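Local coordinates for protein alpha-Amylase (Thermotoga maritima, PDB 2B5D) that belongs to glycosyl hydrolase family 57, combining a mixed, mostly parallel beta-sheet with a helical C-terminal region, at residues A[443-455]-A[491-505]. Numbering follows the deposited sequence.
Sequences PLVERVLNQMLRE and LYDQLVSGRIDEEML
Leu505 and Leu491 both enter helix 443-455 as knobs into holes, Leu505 among Leu444, Arg447, Val448 and Gln451, Leu491 among Val448, Gln451, Met452 and Glu455. With CG anti to the backbone N (chi1 172°), Leu505 brings both its methyls against helix 443-455: CD2 meets Val448 CG2 at 3.7 Å, while CD1 lies against the backbone O of Arg447 and CB of Gln451. Val448 is split likewise between neighbours. Its CG2 also touches Ile500 CG2, at 3.8 Å, whereas CG1 faces Leu495 CD1 and the Leu491 carbonyl. Leu444 reaches tip to tip toward Ile500, CD1 to CG2 at 3.7 Å, and slides past Leu505 in the opposite direction. The Leu495 side chain crosses that of Val445 at about a right angle, CD1 against CG2, and its other methyl, CD2, packs on Leu449 CD2 at 3.7 Å. Met452 lays CG on Leu491 CB at 3.6 Å; the bend at its chi3 (78°) carries CE on to Tyr492, where it lies in plane at the ring edge.

These contacts join three helices of the helical C-terminal region. Helix 443-455 runs nearly antiparallel to 491-496, at 155° with their axes approaching to 10.2 Å, and the chain then turns through a loop so that Ile500 and helix 502-505 cover the same partner. Helix 418-436 adds Leu433 beside Leu449, Met452 and Tyr492.

No hydrogen bond spans the two segments. At the edge of the contact, the Arg447 guanidinium takes Leu505 CD2 over one face, 3.9 Å above the plane and toward its rim. Its NH1 stays 4.3 Å from Glu502 OE1, beyond a salt bridge, while NH2 pairs with Glu509. Gln451 NE2 bonds to the backbone O of Asp512. Asp501 N-caps the helix starting at Glu502, its OD2 accepting weak bonds from the backbone N of Glu503 and Met504.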
# COMPACT_ATOMS: atom_id res chain seq x y z
N PRO A 443 -0.42 -5.65 -43.98
CA PRO A 443 -0.49 -6.68 -42.93
C PRO A 443 0.10 -6.25 -41.59
O PRO A 443 -0.03 -6.97 -40.58
CB PRO A 443 0.32 -7.85 -43.51
CG PRO A 443 1.26 -7.21 -44.53
CD PRO A 443 0.64 -5.92 -44.97
N LEU A 444 0.75 -5.09 -41.59
CA LEU A 444 1.31 -4.52 -40.37
C LEU A 444 0.20 -3.77 -39.64
O LEU A 444 0.02 -3.98 -38.46
CB LEU A 444 2.46 -3.56 -40.66
CG LEU A 444 3.71 -3.60 -39.77
CD1 LEU A 444 4.29 -2.18 -39.59
CD2 LEU A 444 3.54 -4.29 -38.39
N VAL A 445 -0.52 -2.91 -40.36
CA VAL A 445 -1.68 -2.19 -39.83
C VAL A 445 -2.74 -3.16 -39.27
O VAL A 445 -3.40 -2.87 -38.27
CB VAL A 445 -2.31 -1.32 -40.91
CG1 VAL A 445 -3.72 -0.93 -40.56
CG2 VAL A 445 -1.48 -0.05 -41.11
N GLU A 446 -2.84 -4.31 -39.92
CA GLU A 446 -3.79 -5.34 -39.61
C GLU A 446 -3.41 -6.04 -38.32
O GLU A 446 -4.24 -6.19 -37.43
CB GLU A 446 -3.89 -6.34 -40.76
CG GLU A 446 -5.25 -7.04 -40.85
CD GLU A 446 -5.19 -8.44 -41.46
OE1 GLU A 446 -4.07 -8.96 -41.64
OE2 GLU A 446 -6.27 -9.03 -41.72
N ARG A 447 -2.15 -6.49 -38.24
CA ARG A 447 -1.57 -6.96 -36.99
C ARG A 447 -1.77 -5.98 -35.80
O ARG A 447 -2.10 -6.39 -34.68
CB ARG A 447 -0.12 -7.31 -37.20
CG ARG A 447 0.07 -8.64 -37.89
CD ARG A 447 1.57 -8.88 -38.23
NE ARG A 447 2.40 -8.94 -37.03
CZ ARG A 447 3.65 -8.50 -36.94
NH1 ARG A 447 4.26 -7.95 -37.98
NH2 ARG A 447 4.31 -8.62 -35.79
N VAL A 448 -1.66 -4.69 -36.09
CA VAL A 448 -1.79 -3.67 -35.05
C VAL A 448 -3.24 -3.56 -34.59
O VAL A 448 -3.55 -3.49 -33.38
CB VAL A 448 -1.24 -2.32 -35.55
CG1 VAL A 448 -1.64 -1.14 -34.67
CG2 VAL A 448 0.32 -2.39 -35.69
N LEU A 449 -4.14 -3.53 -35.56
CA LEU A 449 -5.54 -3.41 -35.28
C LEU A 449 -6.06 -4.68 -34.60
O LEU A 449 -6.85 -4.60 -33.66
CB LEU A 449 -6.28 -3.07 -36.58
CG LEU A 449 -6.16 -1.59 -36.95
CD1 LEU A 449 -6.79 -1.31 -38.33
CD2 LEU A 449 -6.75 -0.63 -35.91
N ASN A 450 -5.58 -5.83 -35.04
CA ASN A 450 -5.91 -7.09 -34.40
C ASN A 450 -5.47 -7.17 -32.91
O ASN A 450 -6.17 -7.77 -32.09
CB ASN A 450 -5.26 -8.24 -35.16
CG ASN A 450 -5.99 -8.61 -36.44
OD1 ASN A 450 -5.55 -9.52 -37.15
ND2 ASN A 450 -7.08 -7.93 -36.75
N GLN A 451 -4.31 -6.62 -32.58
CA GLN A 451 -3.83 -6.61 -31.19
C GLN A 451 -4.56 -5.54 -30.40
O GLN A 451 -4.89 -5.74 -29.23
CB GLN A 451 -2.29 -6.45 -31.11
CG GLN A 451 -1.68 -6.83 -29.75
CD GLN A 451 -1.81 -8.31 -29.48
OE1 GLN A 451 -1.68 -9.13 -30.39
NE2 GLN A 451 -2.05 -8.67 -28.21
N MET A 452 -4.88 -4.42 -31.02
CA MET A 452 -5.73 -3.49 -30.32
C MET A 452 -7.05 -4.13 -29.82
O MET A 452 -7.45 -3.93 -28.67
CB MET A 452 -5.99 -2.25 -31.14
CG MET A 452 -4.76 -1.36 -31.20
SD MET A 452 -4.89 -0.10 -32.50
CE MET A 452 -5.98 1.13 -31.75
N LEU A 453 -7.68 -4.95 -30.67
CA LEU A 453 -8.97 -5.54 -30.31
C LEU A 453 -8.82 -6.54 -29.17
O LEU A 453 -9.66 -6.59 -28.27
CB LEU A 453 -9.66 -6.19 -31.53
CG LEU A 453 -11.09 -6.70 -31.32
CD1 LEU A 453 -12.06 -5.55 -30.83
CD2 LEU A 453 -11.61 -7.39 -32.62
N ARG A 454 -7.75 -7.31 -29.22
CA ARG A 454 -7.39 -8.21 -28.14
C ARG A 454 -7.21 -7.50 -26.81
O ARG A 454 -7.72 -7.93 -25.79
CB ARG A 454 -6.09 -8.89 -28.48
CG ARG A 454 -6.18 -9.70 -29.72
CD ARG A 454 -4.91 -10.60 -29.82
NE ARG A 454 -4.81 -11.42 -31.03
CZ ARG A 454 -4.16 -11.08 -32.15
NH1 ARG A 454 -3.56 -9.91 -32.27
NH2 ARG A 454 -4.12 -11.94 -33.17
N GLU A 455 -6.48 -6.40 -26.86
CA GLU A 455 -6.21 -5.56 -25.71
C GLU A 455 -7.52 -5.03 -25.13
O GLU A 455 -7.76 -5.07 -23.89
CB GLU A 455 -5.24 -4.41 -26.11
CG GLU A 455 -3.75 -4.81 -26.34
CD GLU A 455 -3.25 -5.76 -25.24
OE1 GLU A 455 -2.54 -6.75 -25.54
OE2 GLU A 455 -3.60 -5.53 -24.07
N LEU A 491 -0.53 1.18 -28.91
CA LEU A 491 -0.69 0.82 -30.32
C LEU A 491 -1.47 1.89 -31.08
O LEU A 491 -1.18 2.18 -32.24
CB LEU A 491 -1.35 -0.53 -30.47
CG LEU A 491 -0.67 -1.70 -29.81
CD1 LEU A 491 -1.73 -2.73 -29.42
CD2 LEU A 491 0.38 -2.29 -30.70
N TYR A 492 -2.44 2.49 -30.42
CA TYR A 492 -3.26 3.50 -31.05
C TYR A 492 -2.37 4.64 -31.49
O TYR A 492 -2.48 5.13 -32.63
CB TYR A 492 -4.35 3.99 -30.09
CG TYR A 492 -5.14 5.14 -30.63
CD1 TYR A 492 -6.14 4.93 -31.59
CD2 TYR A 492 -4.90 6.46 -30.20
CE1 TYR A 492 -6.88 6.00 -32.10
CE2 TYR A 492 -5.62 7.53 -30.72
CZ TYR A 492 -6.62 7.29 -31.67
OH TYR A 492 -7.37 8.34 -32.19
N ASP A 493 -1.50 5.06 -30.57
CA ASP A 493 -0.56 6.14 -30.84
C ASP A 493 0.43 5.87 -31.96
O ASP A 493 0.65 6.72 -32.81
CB ASP A 493 0.17 6.49 -29.57
CG ASP A 493 -0.70 7.25 -28.64
OD1 ASP A 493 -1.78 7.70 -29.11
OD2 ASP A 493 -0.30 7.39 -27.46
N GLN A 494 1.01 4.68 -31.98
CA GLN A 494 1.90 4.34 -33.06
C GLN A 494 1.19 4.36 -34.42
O GLN A 494 1.77 4.77 -35.41
CB GLN A 494 2.54 2.99 -32.81
CG GLN A 494 3.28 2.98 -31.51
CD GLN A 494 3.86 1.64 -31.16
OE1 GLN A 494 4.44 1.48 -30.10
NE2 GLN A 494 3.71 0.67 -32.05
N LEU A 495 -0.08 3.92 -34.45
CA LEU A 495 -0.79 3.75 -35.70
C LEU A 495 -1.14 5.11 -36.25
O LEU A 495 -0.82 5.41 -37.39
CB LEU A 495 -2.07 2.92 -35.51
CG LEU A 495 -2.78 2.48 -36.80
CD1 LEU A 495 -1.90 1.53 -37.65
CD2 LEU A 495 -4.04 1.77 -36.43
N VAL A 496 -1.76 5.91 -35.41
CA VAL A 496 -2.24 7.24 -35.75
C VAL A 496 -1.11 8.20 -36.20
O VAL A 496 -1.39 9.30 -36.70
CB VAL A 496 -3.06 7.77 -34.54
CG1 VAL A 496 -3.24 9.28 -34.54
CG2 VAL A 496 -4.40 7.08 -34.50
N SER A 497 0.14 7.79 -36.04
CA SER A 497 1.25 8.71 -36.29
C SER A 497 2.36 8.15 -37.19
O SER A 497 3.38 8.78 -37.36
CB SER A 497 1.83 9.23 -34.96
OG SER A 497 2.52 8.20 -34.29
N GLY A 498 2.15 6.99 -37.79
CA GLY A 498 3.14 6.45 -38.72
C GLY A 498 4.27 5.67 -38.07
O GLY A 498 5.04 4.98 -38.77
N ARG A 499 4.38 5.73 -36.75
CA ARG A 499 5.53 5.14 -36.09
C ARG A 499 5.23 3.79 -35.42
O ARG A 499 5.55 3.57 -34.25
CB ARG A 499 6.19 6.13 -35.11
CG ARG A 499 5.22 6.92 -34.26
CD ARG A 499 5.91 7.73 -33.16
NE ARG A 499 4.94 8.04 -32.11
CZ ARG A 499 4.67 7.24 -31.09
NH1 ARG A 499 5.31 6.07 -30.97
NH2 ARG A 499 3.76 7.59 -30.17
N ILE A 500 4.62 2.89 -36.19
CA ILE A 500 4.43 1.54 -35.67
C ILE A 500 5.77 0.97 -35.25
O ILE A 500 6.73 0.98 -36.03
CB ILE A 500 3.72 0.59 -36.68
CG1 ILE A 500 2.29 1.04 -36.92
CG2 ILE A 500 3.74 -0.87 -36.17
CD1 ILE A 500 1.63 0.29 -38.07
N ASP A 501 5.80 0.44 -34.04
CA ASP A 501 7.00 -0.05 -33.39
C ASP A 501 6.90 -1.56 -33.37
O ASP A 501 6.22 -2.15 -32.55
CB ASP A 501 7.02 0.54 -31.99
CG ASP A 501 8.21 0.12 -31.16
OD1 ASP A 501 8.51 0.89 -30.20
OD2 ASP A 501 8.82 -0.96 -31.43
N GLU A 502 7.59 -2.19 -34.29
CA GLU A 502 7.35 -3.58 -34.56
C GLU A 502 7.75 -4.54 -33.48
O GLU A 502 7.19 -5.63 -33.38
CB GLU A 502 7.99 -4.00 -35.86
CG GLU A 502 7.26 -3.45 -37.07
CD GLU A 502 7.73 -4.15 -38.33
OE1 GLU A 502 7.71 -5.42 -38.32
OE2 GLU A 502 8.11 -3.44 -39.29
N GLU A 503 8.75 -4.14 -32.69
CA GLU A 503 9.28 -4.99 -31.63
C GLU A 503 8.35 -5.02 -30.42
O GLU A 503 8.16 -6.07 -29.80
CB GLU A 503 10.68 -4.51 -31.22
CG GLU A 503 11.76 -4.80 -32.26
CD GLU A 503 13.14 -4.91 -31.63
OE1 GLU A 503 13.56 -6.07 -31.33
OE2 GLU A 503 13.79 -3.84 -31.41
N MET A 504 7.81 -3.84 -30.08
CA MET A 504 6.78 -3.71 -29.08
C MET A 504 5.53 -4.50 -29.50
O MET A 504 5.00 -5.28 -28.72
CB MET A 504 6.41 -2.24 -28.85
CG MET A 504 5.49 -2.06 -27.64
SD MET A 504 4.62 -0.46 -27.62
CE MET A 504 5.97 0.63 -27.14
N LEU A 505 5.07 -4.32 -30.74
CA LEU A 505 3.92 -5.07 -31.27
C LEU A 505 4.12 -6.57 -31.15
O LEU A 505 3.21 -7.28 -30.75
CB LEU A 505 3.61 -4.69 -32.73
CG LEU A 505 2.54 -5.54 -33.45
CD1 LEU A 505 1.13 -5.38 -32.84
CD2 LEU A 505 2.54 -5.20 -34.93